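Local coordinates for cellobiose 2-epimerase (Spirochaeta thermophila DSM 6192, PDB 5ZIG), which probably catalyses the reversible epimerisation of cellobiose to 4-O-beta-D-glucopyranosyl-D-mannose, at residues Thr60-Trp65 and Ala382-Ser387; Asn122-Tyr127 and His194-Glu199; Leu299-Arg304 and Trp315-Glu320. One frame throughout, in Å; residues are numbered along the deposited sequence.

Contact 1: residues Thr60-Trp65 and Ala382-Ser387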
loop_
_atom_site.group_PDB
_atom_site.type_symbol
_atom_site.label_atom_id
_atom_site.label_comp_id
_atom_site.label_asym_id
_atom_site.label_seq_id
_atom_site.Cartn_x
_atom_site.Cartn_y
_atom_site.Cartn_z
ATOM N N THR A 60 -11.563 4.325 -2.235
ATOM C CA THR A 60 -12.013 5.522 -1.532
ATOM C C THR A 60 -11.111 5.844 -0.347
ATOM O O THR A 60 -10.811 7.014 -0.088
ATOM C CB THR A 60 -13.457 5.324 -1.073
ATOM O OG1 THR A 60 -14.282 5.104 -2.228
ATOM C CG2 THR A 60 -13.965 6.543 -0.279
ATOM N N ALA A 61 -10.686 4.818 0.397
ATOM C CA ALA A 61 -9.791 5.046 1.529
ATOM C C ALA A 61 -8.397 5.463 1.063
ATOM O O ALA A 61 -7.743 6.295 1.706
ATOM C CB ALA A 61 -9.716 3.791 2.395
ATOM N N ARG A 62 -7.927 4.902 -0.052
ATOM C CA ARG A 62 -6.645 5.332 -0.616
ATOM C C ARG A 62 -6.669 6.813 -0.985
ATOM O O ARG A 62 -5.715 7.544 -0.689
ATOM C CB ARG A 62 -6.286 4.468 -1.820
ATOM C CG ARG A 62 -5.796 3.081 -1.400
ATOM C CD ARG A 62 -5.437 2.205 -2.573
ATOM N NE ARG A 62 -4.954 0.891 -2.145
ATOM C CZ ARG A 62 -4.558 -0.067 -2.987
ATOM N NH1 ARG A 62 -4.561 0.152 -4.298
ATOM N NH2 ARG A 62 -4.125 -1.229 -2.522
ATOM N N HIS A 63 -7.765 7.284 -1.596
ATOM C CA HIS A 63 -7.867 8.707 -1.908
ATOM C C HIS A 63 -7.931 9.550 -0.643
ATOM O O HIS A 63 -7.331 10.631 -0.582
ATOM C CB HIS A 63 -9.079 8.975 -2.798
ATOM C CG HIS A 63 -8.916 8.469 -4.199
ATOM N ND1 HIS A 63 -7.740 8.604 -4.911
ATOM C CD2 HIS A 63 -9.769 7.794 -5.007
ATOM C CE1 HIS A 63 -7.886 8.050 -6.106
ATOM N NE2 HIS A 63 -9.112 7.563 -6.192
ATOM N N LEU A 64 -8.655 9.075 0.381
ATOM C CA LEU A 64 -8.632 9.770 1.665
ATOM C C LEU A 64 -7.209 9.874 2.212
ATOM O O LEU A 64 -6.781 10.948 2.653
ATOM C CB LEU A 64 -9.534 9.069 2.681
ATOM C CG LEU A 64 -9.507 9.817 4.037
ATOM C CD1 LEU A 64 -9.846 11.299 3.849
ATOM C CD2 LEU A 64 -10.404 9.193 5.140
ATOM N N TRP A 65 -6.473 8.756 2.221
ATOM C CA TRP A 65 -5.102 8.787 2.723
ATOM C C TRP A 65 -4.251 9.725 1.876
ATOM O O TRP A 65 -3.541 10.581 2.408
ATOM C CB TRP A 65 -4.494 7.377 2.756
ATOM C CG TRP A 65 -3.066 7.334 3.330
ATOM C CD1 TRP A 65 -2.708 7.103 4.635
ATOM C CD2 TRP A 65 -1.834 7.516 2.606
ATOM N NE1 TRP A 65 -1.341 7.130 4.763
ATOM C CE2 TRP A 65 -0.781 7.378 3.533
ATOM C CE3 TRP A 65 -1.524 7.761 1.262
ATOM C CZ2 TRP A 65 0.562 7.507 3.167
ATOM C CZ3 TRP A 65 -0.175 7.889 0.900
ATOM C CH2 TRP A 65 0.840 7.750 1.847
ATOM N N ALA A 382 -5.778 3.447 -7.265
ATOM C CA ALA A 382 -6.157 4.764 -6.797
ATOM C C ALA A 382 -4.911 5.643 -6.775
ATOM O O ALA A 382 -4.014 5.471 -7.601
ATOM C CB ALA A 382 -6.812 4.673 -5.413
ATOM N N SER A 383 -4.867 6.584 -5.879
ATOM C CA SER A 383 -3.778 7.506 -5.798
ATOM C C SER A 383 -2.723 7.267 -4.718
ATOM O O SER A 383 -1.926 8.083 -4.527
ATOM C CB SER A 383 -4.331 8.894 -5.636
ATOM O OG SER A 383 -4.819 9.084 -4.386
ATOM N N TYR A 384 -2.732 6.108 -4.091
ATOM C CA TYR A 384 -1.867 5.774 -2.990
ATOM C C TYR A 384 -0.453 5.269 -3.242
ATOM O O TYR A 384 0.437 5.827 -2.748
ATOM C CB TYR A 384 -2.640 4.895 -2.007
ATOM C CG TYR A 384 -1.923 3.837 -1.281
ATOM C CD1 TYR A 384 -1.387 4.058 -0.045
ATOM C CD2 TYR A 384 -1.869 2.605 -1.787
ATOM C CE1 TYR A 384 -0.776 3.049 0.645
ATOM C CE2 TYR A 384 -1.299 1.590 -1.114
ATOM C CZ TYR A 384 -0.743 1.806 0.107
ATOM O OH TYR A 384 -0.187 0.740 0.705
ATOM N N HIS A 385 -0.267 4.239 -4.008
ATOM C CA HIS A 385 1.040 3.686 -4.233
ATOM C C HIS A 385 2.057 4.727 -4.762
ATOM O O HIS A 385 3.112 4.889 -4.208
ATOM C CB HIS A 385 0.940 2.465 -5.131
ATOM C CG HIS A 385 0.552 1.189 -4.440
ATOM N ND1 HIS A 385 1.394 0.489 -3.625
ATOM C CD2 HIS A 385 -0.579 0.463 -4.499
ATOM C CE1 HIS A 385 0.800 -0.597 -3.199
ATOM N NE2 HIS A 385 -0.393 -0.645 -3.725
ATOM N N ASN A 386 1.677 5.433 -5.804
ATOM C CA ASN A 386 2.520 6.428 -6.409
ATOM C C ASN A 386 2.683 7.712 -5.599
ATOM O O ASN A 386 3.771 8.172 -5.506
ATOM C CB ASN A 386 2.216 6.660 -7.908
ATOM C CG ASN A 386 0.814 7.160 -8.188
ATOM O OD1 ASN A 386 0.071 7.489 -7.303
ATOM N ND2 ASN A 386 0.480 7.243 -9.465
ATOM N N SER A 387 1.631 8.257 -5.013
ATOM C CA SER A 387 1.774 9.408 -4.185
ATOM C C SER A 387 2.662 9.061 -3.001
ATOM O O SER A 387 3.488 9.840 -2.643
ATOM C CB SER A 387 0.501 9.918 -3.621
ATOM O OG SER A 387 -0.259 10.619 -4.532
HETATM O O HOH W 1 -3.183 2.959 -5.404
HETATM O O HOH W 2 -2.650 -2.445 -5.358
#
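R62 and Y384 meet where the first and last inner helices of the (alpha/alpha)6 barrel, 57-73 and 384-402, come together and close the ring. The arginine chain runs extended from CG to NE (chi3 179°) along the tyrosine: R62 CG lies 3.7 Å from Y384 CB, and R62 NE lies 3.5 Å from Y384 CD2. Guanidinium and phenol planes are 29° apart, with Y384 CE2 over one face of the guanidinium. At its CD1 edge the same phenol points into the face of the W65 six-membered ring, a T-shaped pair with centroids 5.6 Å apart and planes at 84°. H63 meets A382 and S383, at the start of the 382-387 segment. A382 CB sits over the imidazole face in a CH-pi contact, 3.9 Å from the ring centroid, while S383 OG comes to the ring edge and hydrogen-bonds H63 ND1 at 3.0 Å.

Further out, F41 stacks on H63, E199 takes the hydroxyl of Y384 in a hydrogen bond, and S387 OG bonds back to S383 O. A water ties the two segments together, accepting from A382 N at 3.2 Å and, weakly, from R62 NH1 at 3.3 Å.

Contact 2: residues Asn122-Tyr127 and His194-Glu199. With EDO (1,2-ethanediol), chain E.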
loop_
_atom_site.group_PDB
_atom_site.type_symbol
_atom_site.label_atom_id
_atom_site.label_comp_id
_atom_site.label_asym_id
_atom_site.label_seq_id
_atom_site.Cartn_x
_atom_site.Cartn_y
_atom_site.Cartn_z
ATOM N N ASN A 122 -11.061 -2.881 5.524
ATOM C CA ASN A 122 -11.216 -2.234 6.818
ATOM C C ASN A 122 -9.868 -1.766 7.375
ATOM O O ASN A 122 -9.809 -0.730 8.057
ATOM C CB ASN A 122 -11.932 -3.190 7.778
ATOM C CG ASN A 122 -13.439 -3.232 7.529
ATOM O OD1 ASN A 122 -14.194 -2.507 8.164
ATOM N ND2 ASN A 122 -13.867 -4.041 6.574
ATOM N N ALA A 123 -8.782 -2.499 7.090
ATOM C CA ALA A 123 -7.431 -2.015 7.414
ATOM C C ALA A 123 -7.159 -0.673 6.750
ATOM O O ALA A 123 -6.831 0.310 7.422
ATOM C CB ALA A 123 -6.365 -3.024 6.977
ATOM N N PHE A 124 -7.287 -0.616 5.419
ATOM C CA PHE A 124 -7.054 0.638 4.709
ATOM C C PHE A 124 -7.901 1.775 5.268
ATOM O O PHE A 124 -7.444 2.916 5.317
ATOM C CB PHE A 124 -7.325 0.469 3.206
ATOM C CG PHE A 124 -6.081 0.250 2.399
ATOM C CD1 PHE A 124 -5.256 1.314 2.070
ATOM C CD2 PHE A 124 -5.699 -1.030 2.033
ATOM C CE1 PHE A 124 -4.061 1.111 1.347
ATOM C CE2 PHE A 124 -4.512 -1.246 1.328
ATOM C CZ PHE A 124 -3.696 -0.165 0.974
ATOM N N ALA A 125 -9.126 1.486 5.715
ATOM C CA ALA A 125 -9.938 2.535 6.320
ATOM C C ALA A 125 -9.268 3.068 7.578
ATOM O O ALA A 125 -9.220 4.279 7.803
ATOM C CB ALA A 125 -11.352 2.015 6.639
ATOM N N VAL A 126 -8.765 2.176 8.426
ATOM C CA VAL A 126 -8.074 2.635 9.626
ATOM C C VAL A 126 -6.878 3.499 9.230
ATOM O O VAL A 126 -6.750 4.651 9.667
ATOM C CB VAL A 126 -7.668 1.435 10.499
ATOM C CG1 VAL A 126 -6.589 1.837 11.550
ATOM C CG2 VAL A 126 -8.903 0.822 11.165
ATOM N N TYR A 127 -6.034 2.968 8.336
ATOM C CA TYR A 127 -4.879 3.694 7.780
ATOM C C TYR A 127 -5.256 5.100 7.323
ATOM O O TYR A 127 -4.647 6.090 7.740
ATOM C CB TYR A 127 -4.313 2.873 6.613
ATOM C CG TYR A 127 -3.015 3.340 5.955
ATOM C CD1 TYR A 127 -1.850 3.537 6.691
ATOM C CD2 TYR A 127 -2.953 3.520 4.563
ATOM C CE1 TYR A 127 -0.626 3.940 6.039
ATOM C CE2 TYR A 127 -1.784 3.889 3.930
ATOM C CZ TYR A 127 -0.620 4.104 4.664
ATOM O OH TYR A 127 0.526 4.505 3.994
ATOM N N HIS A 194 -2.576 -9.544 5.754
ATOM C CA HIS A 194 -1.783 -9.363 6.964
ATOM C C HIS A 194 -0.837 -8.177 6.835
ATOM O O HIS A 194 -0.665 -7.411 7.793
ATOM C CB HIS A 194 -1.033 -10.649 7.301
ATOM C CG HIS A 194 -1.894 -11.649 8.004
ATOM N ND1 HIS A 194 -2.734 -12.505 7.328
ATOM C CD2 HIS A 194 -2.106 -11.876 9.321
ATOM C CE1 HIS A 194 -3.389 -13.251 8.196
ATOM N NE2 HIS A 194 -3.032 -12.889 9.414
ATOM N N LEU A 195 -0.257 -7.982 5.642
ATOM C CA LEU A 195 0.686 -6.881 5.459
ATOM C C LEU A 195 -0.018 -5.546 5.599
ATOM O O LEU A 195 0.522 -4.596 6.173
ATOM C CB LEU A 195 1.369 -6.980 4.090
ATOM C CG LEU A 195 2.346 -5.846 3.723
ATOM C CD1 LEU A 195 3.550 -5.971 4.616
ATOM C CD2 LEU A 195 2.806 -5.889 2.268
ATOM N N HIS A 196 -1.229 -5.421 5.074
ATOM C CA HIS A 196 -1.828 -4.098 5.139
ATOM C C HIS A 196 -2.472 -3.820 6.484
ATOM O O HIS A 196 -2.684 -2.651 6.830
ATOM C CB HIS A 196 -2.778 -3.916 3.955
ATOM C CG HIS A 196 -2.033 -3.727 2.668
ATOM N ND1 HIS A 196 -1.534 -2.501 2.276
ATOM C CD2 HIS A 196 -1.640 -4.613 1.721
ATOM C CE1 HIS A 196 -0.905 -2.634 1.123
ATOM N NE2 HIS A 196 -0.943 -3.907 0.771
ATOM N N ILE A 197 -2.723 -4.854 7.278
ATOM C CA ILE A 197 -3.122 -4.595 8.653
ATOM C C ILE A 197 -1.940 -4.050 9.439
ATOM O O ILE A 197 -2.056 -3.063 10.179
ATOM C CB ILE A 197 -3.699 -5.859 9.305
ATOM C CG1 ILE A 197 -5.089 -6.148 8.740
ATOM C CG2 ILE A 197 -3.792 -5.652 10.813
ATOM C CD1 ILE A 197 -5.434 -7.634 8.706
ATOM N N LEU A 198 -0.777 -4.676 9.280
ATOM C CA LEU A 198 0.439 -4.106 9.843
ATOM C C LEU A 198 0.592 -2.652 9.414
ATOM O O LEU A 198 0.838 -1.763 10.241
ATOM C CB LEU A 198 1.641 -4.946 9.409
ATOM C CG LEU A 198 3.003 -4.387 9.797
ATOM C CD1 LEU A 198 3.273 -4.562 11.285
ATOM C CD2 LEU A 198 4.115 -5.022 8.957
ATOM N N GLU A 199 0.380 -2.386 8.119
ATOM C CA GLU A 199 0.582 -1.043 7.581
ATOM C C GLU A 199 -0.312 -0.033 8.281
ATOM O O GLU A 199 0.150 1.036 8.719
ATOM C CB GLU A 199 0.332 -1.056 6.071
ATOM C CG GLU A 199 0.144 0.301 5.418
ATOM C CD GLU A 199 -0.349 0.173 3.982
ATOM O OE1 GLU A 199 -1.501 -0.268 3.759
ATOM O OE2 GLU A 199 0.430 0.481 3.066
HETATM C C1 EDO E . 4.186 5.414 5.462
HETATM O O1 EDO E . 2.983 6.105 5.819
HETATM C C2 EDO E . 3.984 3.923 5.685
HETATM O O2 EDO E . 2.586 3.657 5.539
#
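A parallel pair of inner barrel helices brings A123, F124 and Y127 of helix 119-136 against H196, I197 and E199 of helix 191-208. The local axes approach to 8.5 Å at a crossing angle of 18°, and the backbones come closest at the alanine, with A123 CA 5.2 Å from I197 CA. The small side chain permits this: A123 CB packs on the carbonyl oxygen of H196 and, at 3.8 Å, on I197 CG1.

The rest of the contact is aromatic and polar. F124 meets H196 with ring planes nearly parallel but slid apart, the centroids 4.9 Å from each other, and its CE2 and CZ atoms lie nearest to ND1 of the imidazole. H196 ND1 donates a nearly straight hydrogen bond to E199 OE1 one turn later in the same helix (2.7 Å, 169°). OE1 lies in the imidazole plane, yet the donor reaches it from well above the carboxylate plane. In the (alpha/alpha)6 barrel the inner helices all run the same way, each joined to the next through an outer helix, here 139-156; H196 and E199 lie on the side of inner helix 191-208 that is turned to F124 and Y127.

The E199 carboxylate is wedged between two rings. OE1 lies over the face of F124, 3.5 Å from F124 CZ. With CG anti to the backbone N (chi1 165°), E199 also lays its chain across Y127: CG is 3.9 Å from the phenol centroid, over the face, and the carboxylate stacks almost flat on the ring. R388 forms a salt bridge with E199 OE2, the oxygen that also bonds Y384. At the rim of its ring, Y127 OH hydrogen-bonds O2 of a 1,2-ethanediol, probably from the crystallisation liquor, at 2.7 Å.

Contact 3: residues Leu299-Arg304 and Trp315-Glu320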
loop_
_atom_site.group_PDB
_atom_site.type_symbol
_atom_site.label_atom_id
_atom_site.label_comp_id
_atom_site.label_asym_id
_atom_site.label_seq_id
_atom_site.Cartn_x
_atom_site.Cartn_y
_atom_site.Cartn_z
ATOM N N LEU A 299 10.916 -4.393 -12.367
ATOM C CA LEU A 299 10.532 -5.621 -11.675
ATOM C C LEU A 299 9.343 -6.322 -12.311
ATOM O O LEU A 299 8.295 -5.697 -12.540
ATOM C CB LEU A 299 10.224 -5.326 -10.209
ATOM C CG LEU A 299 11.468 -5.224 -9.351
ATOM C CD1 LEU A 299 11.059 -5.320 -7.888
ATOM C CD2 LEU A 299 12.433 -6.337 -9.724
ATOM N N PRO A 300 9.466 -7.622 -12.566
ATOM C CA PRO A 300 8.327 -8.403 -13.056
ATOM C C PRO A 300 7.230 -8.497 -12.005
ATOM O O PRO A 300 7.424 -8.217 -10.819
ATOM C CB PRO A 300 8.921 -9.782 -13.358
ATOM C CG PRO A 300 10.293 -9.795 -12.728
ATOM C CD PRO A 300 10.720 -8.390 -12.518
ATOM N N ASN A 301 6.052 -8.922 -12.461
ATOM C CA ASN A 301 4.898 -8.836 -11.580
ATOM C C ASN A 301 4.849 -10.006 -10.605
ATOM O O ASN A 301 4.723 -9.805 -9.391
ATOM C CB ASN A 301 3.610 -8.764 -12.385
ATOM C CG ASN A 301 2.408 -8.609 -11.495
ATOM O OD1 ASN A 301 2.469 -7.926 -10.469
ATOM N ND2 ASN A 301 1.309 -9.240 -11.872
ATOM N N GLU A 302 4.963 -11.234 -11.105
ATOM C CA GLU A 302 4.956 -12.348 -10.182
ATOM C C GLU A 302 5.547 -13.583 -10.832
ATOM O O GLU A 302 5.592 -13.715 -12.058
ATOM C CB GLU A 302 3.535 -12.664 -9.688
ATOM C CG GLU A 302 2.692 -13.369 -10.732
ATOM C CD GLU A 302 1.357 -13.858 -10.185
ATOM O OE1 GLU A 302 1.315 -14.307 -9.017
ATOM O OE2 GLU A 302 0.355 -13.791 -10.927
ATOM N N GLN A 303 5.994 -14.488 -9.974
ATOM C CA GLN A 303 6.312 -15.854 -10.349
ATOM C C GLN A 303 5.089 -16.711 -10.049
ATOM O O GLN A 303 4.658 -16.797 -8.891
ATOM C CB GLN A 303 7.529 -16.345 -9.572
ATOM C CG GLN A 303 8.047 -17.701 -9.991
ATOM C CD GLN A 303 9.553 -17.800 -9.808
ATOM O OE1 GLN A 303 10.038 -18.145 -8.732
ATOM N NE2 GLN A 303 10.298 -17.477 -10.860
ATOM N N ARG A 304 4.516 -17.319 -11.086
ATOM C CA ARG A 304 3.357 -18.175 -10.885
ATOM C C ARG A 304 3.751 -19.441 -10.129
ATOM O O ARG A 304 4.933 -19.776 -9.991
ATOM C CB ARG A 304 2.724 -18.523 -12.232
ATOM C CG ARG A 304 2.267 -17.292 -12.971
ATOM C CD ARG A 304 1.366 -17.643 -14.118
ATOM N NE ARG A 304 1.198 -16.516 -15.029
ATOM C CZ ARG A 304 2.027 -16.215 -16.025
ATOM N NH1 ARG A 304 3.106 -16.955 -16.253
ATOM N NH2 ARG A 304 1.766 -15.165 -16.799
ATOM N N TRP A 315 2.691 -0.760 -12.311
ATOM C CA TRP A 315 2.883 0.478 -11.603
ATOM C C TRP A 315 3.266 0.419 -10.101
ATOM O O TRP A 315 4.269 0.970 -9.772
ATOM C CB TRP A 315 1.792 1.521 -11.927
ATOM C CG TRP A 315 0.813 1.770 -10.884
ATOM C CD1 TRP A 315 0.811 2.765 -10.012
ATOM C CD2 TRP A 315 -0.196 0.886 -10.475
ATOM N NE1 TRP A 315 -0.175 2.626 -9.127
ATOM C CE2 TRP A 315 -0.821 1.461 -9.394
ATOM C CE3 TRP A 315 -0.677 -0.316 -10.960
ATOM C CZ2 TRP A 315 -1.907 0.873 -8.787
ATOM C CZ3 TRP A 315 -1.711 -0.883 -10.371
ATOM C CH2 TRP A 315 -2.329 -0.297 -9.285
ATOM N N TRP A 316 2.555 -0.348 -9.283
ATOM C CA TRP A 316 2.753 -0.368 -7.870
ATOM C C TRP A 316 3.993 -1.096 -7.484
ATOM O O TRP A 316 4.608 -0.748 -6.562
ATOM C CB TRP A 316 1.502 -0.867 -7.132
ATOM C CG TRP A 316 1.280 -2.288 -7.176
ATOM C CD1 TRP A 316 0.600 -2.951 -8.084
ATOM C CD2 TRP A 316 1.747 -3.244 -6.250
ATOM N NE1 TRP A 316 0.600 -4.244 -7.817
ATOM C CE2 TRP A 316 1.292 -4.462 -6.671
ATOM C CE3 TRP A 316 2.499 -3.184 -5.089
ATOM C CZ2 TRP A 316 1.573 -5.601 -6.003
ATOM C CZ3 TRP A 316 2.766 -4.323 -4.429
ATOM C CH2 TRP A 316 2.322 -5.505 -4.886
ATOM N N VAL A 317 4.331 -2.096 -8.240
ATOM C CA VAL A 317 5.468 -2.900 -8.027
ATOM C C VAL A 317 6.758 -2.045 -8.181
ATOM O O VAL A 317 7.670 -2.172 -7.426
ATOM C CB VAL A 317 5.422 -4.077 -9.001
ATOM C CG1 VAL A 317 6.679 -4.877 -9.010
ATOM C CG2 VAL A 317 4.258 -4.984 -8.706
ATOM N N GLN A 318 6.769 -1.183 -9.191
ATOM C CA GLN A 318 7.903 -0.342 -9.471
ATOM C C GLN A 318 7.996 0.702 -8.393
ATOM O O GLN A 318 9.052 0.955 -7.883
ATOM C CB GLN A 318 7.832 0.284 -10.873
ATOM C CG GLN A 318 7.523 -0.666 -11.979
ATOM C CD GLN A 318 8.258 -1.984 -11.941
ATOM O OE1 GLN A 318 9.430 -2.045 -11.826
ATOM N NE2 GLN A 318 7.521 -3.052 -12.108
ATOM N N ALA A 319 6.853 1.270 -8.067
ATOM C CA ALA A 319 6.766 2.250 -7.054
ATOM C C ALA A 319 7.296 1.703 -5.748
ATOM O O ALA A 319 8.096 2.315 -5.123
ATOM C CB ALA A 319 5.362 2.715 -6.886
ATOM N N GLU A 320 6.841 0.531 -5.367
ATOM C CA GLU A 320 7.288 -0.029 -4.095
ATOM C C GLU A 320 8.749 -0.435 -4.145
ATOM O O GLU A 320 9.442 -0.378 -3.125
ATOM C CB GLU A 320 6.432 -1.234 -3.705
ATOM C CG GLU A 320 4.996 -0.881 -3.400
ATOM C CD GLU A 320 4.907 0.176 -2.359
ATOM O OE1 GLU A 320 5.822 0.224 -1.503
ATOM O OE2 GLU A 320 3.939 0.964 -2.395
#
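L299 is gripped by Q318 through both polar atoms of its backbone. L299 N donates to Q318 OE1 at 2.8 Å and 172°, and L299 O receives Q318 NE2, also at 2.8 Å. Each oxygen is met in its carbonyl plane, on a lone pair, so the flat carboxamide mimics the main-chain edge of a pairing strand. A bend at chi2 (-44°) folds the glutamine chain back to present this end. Beside the two bonds, L299 CB packs on V317 CG1 at 3.8 Å, completing the tight part of the contact.

Beyond it the packing thins. N301, partly exposed, meets the helix through a single touch, N301 OD1 to V317 CG2 at 3.9 Å, while its ND2 turns to D310 in a hydrogen bond; from E302 onward the chain leaves the helix and runs to the exposed R304. Strand 302-303 pairs with 309-314 in the small antiparallel sheet, with a classic beta bulge where N301 and E302 both face D310. Strand 309-314 leads straight into helix 315-332, the fifth inner helix of the (alpha/alpha)6 barrel. Helix 336-352 packs against Q318 through I348 and L352, and helix 251-269 lies against W316 and E320.

How the contacts relate
Contacts 1 and 2 lie deep in the barrel, each centred about 9 Å from the centre of the chain, and both join neighbouring inner helices; contact 3, also largely buried, sits farther out, at about 13 Å, runs toward the exposed R304, and ties a strand-bearing loop to an inner helix. Contacts 1 and 2 touch directly: W65 stacks with Y127, and R62 NE comes within 3.5 Å of F124 CZ. Contact 3 reaches contact 1 through H385, whose ND1 hydrogen-bonds E320 OE2 at 2.9 Å, but does not touch contact 2. The chemistry follows position, with aromatic rings and charged groups dominating the inner pair and glutamine-to-backbone bonding the outer one.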